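Local coordinates for protein toll (Drosophila melanogaster, PDB 4LXR) that binds the processed cytokine spaetzle C-106 through its leucine-rich-repeat ectodomain and starts signalling that establishes embryonic dorsal-ventral polarity and induces an antifungal peptide, at the interface of chains A and B. Numbering follows the deposited sequence. Chains: chain A, Protein toll; chain B, Protein spaetzle C-106.

The interface of chains A and B. Residues chain A 272, 274-275, 298; chain B 58-59.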
loop_
_atom_site.group_PDB
_atom_site.type_symbol
_atom_site.label_atom_id
_atom_site.label_comp_id
_atom_site.label_asym_id
_atom_site.label_seq_id
_atom_site.Cartn_x
_atom_site.Cartn_y
_atom_site.Cartn_z
ATOM N N ARG A 272 20.656 -16.347 -14.153
ATOM C CA ARG A 272 19.248 -16.459 -13.781
ATOM C C ARG A 272 18.735 -17.871 -14.029
ATOM O O ARG A 272 18.781 -18.373 -15.163
ATOM C CB ARG A 272 18.401 -15.480 -14.590
ATOM C CG ARG A 272 18.597 -14.023 -14.243
ATOM C CD ARG A 272 17.993 -13.137 -15.331
ATOM N NE ARG A 272 18.306 -11.727 -15.113
ATOM C CZ ARG A 272 17.683 -10.728 -15.727
ATOM N NH1 ARG A 272 16.708 -10.997 -16.590
ATOM N NH2 ARG A 272 18.038 -9.471 -15.482
ATOM N N MET A 274 15.254 -18.896 -12.894
ATOM C CA MET A 274 14.007 -18.533 -12.226
ATOM C C MET A 274 12.847 -19.342 -12.785
ATOM O O MET A 274 12.843 -19.680 -13.960
ATOM C CB MET A 274 13.750 -17.036 -12.432
ATOM C CG MET A 274 14.920 -16.149 -11.973
ATOM S SD MET A 274 14.861 -14.515 -12.696
ATOM C CE MET A 274 13.336 -13.899 -11.952
ATOM N N ASN A 275 11.862 -19.649 -11.944
ATOM C CA ASN A 275 10.631 -20.280 -12.411
ATOM C C ASN A 275 10.858 -21.551 -13.219
ATOM O O ASN A 275 10.252 -21.765 -14.272
ATOM C CB ASN A 275 9.790 -19.289 -13.201
ATOM C CG ASN A 275 9.359 -18.124 -12.360
ATOM O OD1 ASN A 275 8.733 -18.307 -11.303
ATOM N ND2 ASN A 275 9.708 -16.913 -12.796
ATOM N N ARG A 298 19.855 -15.124 -9.470
ATOM C CA ARG A 298 18.413 -15.243 -9.291
ATOM C C ARG A 298 18.069 -16.701 -9.448
ATOM O O ARG A 298 18.210 -17.266 -10.532
ATOM C CB ARG A 298 17.632 -14.453 -10.348
ATOM C CG ARG A 298 18.141 -13.055 -10.635
ATOM C CD ARG A 298 18.042 -12.134 -9.427
ATOM N NE ARG A 298 18.340 -10.758 -9.826
ATOM C CZ ARG A 298 18.478 -9.744 -8.978
ATOM N NH1 ARG A 298 18.341 -9.935 -7.665
ATOM N NH2 ARG A 298 18.749 -8.541 -9.445
ATOM N N ALA B 58 13.829 -8.412 -12.924
ATOM C CA ALA B 58 14.670 -9.562 -13.229
ATOM C C ALA B 58 13.968 -10.657 -14.043
ATOM O O ALA B 58 14.537 -11.727 -14.254
ATOM C CB ALA B 58 15.197 -10.155 -11.931
ATOM N N ASN B 59 12.740 -10.390 -14.481
ATOM C CA ASN B 59 11.880 -11.408 -15.078
ATOM C C ASN B 59 11.776 -11.319 -16.598
ATOM O O ASN B 59 11.038 -12.086 -17.206
ATOM C CB ASN B 59 10.461 -11.283 -14.485
ATOM C CG ASN B 59 10.372 -11.831 -13.070
ATOM O OD1 ASN B 59 10.876 -11.222 -12.106
ATOM N ND2 ASN B 59 9.753 -12.999 -12.936
HETATM O O HOH W 1 9.504 -14.708 -10.583
HETATM O O HOH W 2 14.604 -13.166 -17.100
#
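A side chain extended from CG to NE carries the guanidinium of A:Arg272 out to the backbone carbonyl of B:Ala58, while a bend at the last torsion of A:Met274 (chi3 65°) turns its methyl CE toward B:Asn59. The receptor residues belong to the leucine-rich repeats of the Toll ectodomain: A:Arg272 and A:Arg298 project from the parallel strands 270-273 and 296-299, and A:Met274 and A:Asn275 follow the first of these in the loop. The cytokine offers the short 3-10 helix 57-59, and B:Ala58 lies beside the two arginine side chains, its carbonyl O toward A:Arg272 and its methyl CB toward A:Arg298, with the sulphur of A:Met274 next to the carbonyl.

The carbonyl O sits over one face of the A:Arg272 guanidinium, 3.2 Å above the plane and shifted toward the rim, rather than facing an N-H head-on. Although NH1 of A:Arg272 is 3.3 Å from O of B:Ala58, no direct hydrogen bond forms; a water joins them, 3.1 Å from NH1 of A:Arg272, with a bent angle of 139° at the hydrogen. The sulphur SD of A:Met274 touches the same carbonyl O of B:Ala58 at 3.2 Å. An alanine in place of A:Arg272 would probably leave this carbonyl without its guanidinium cover and the bridging water without its NH1 donor. On the neighbouring strand, A:Arg298 brings NE to 3.8 Å from the methyl CB of B:Ala58, a plain packing contact.

At the tip of the thioether, the side chains of A:Met274 and B:Asn59 cross at about a right angle, and CE of A:Met274 lies 3.6 Å from the amide oxygen OD1 of B:Asn59. The amide nitrogens ND2 of A:Asn275 and B:Asn59, two donors that cannot pair, instead share a second water, 2.9 Å from ND2 of B:Asn59 in a nearly straight bond. Their amide planes are turned 46° apart.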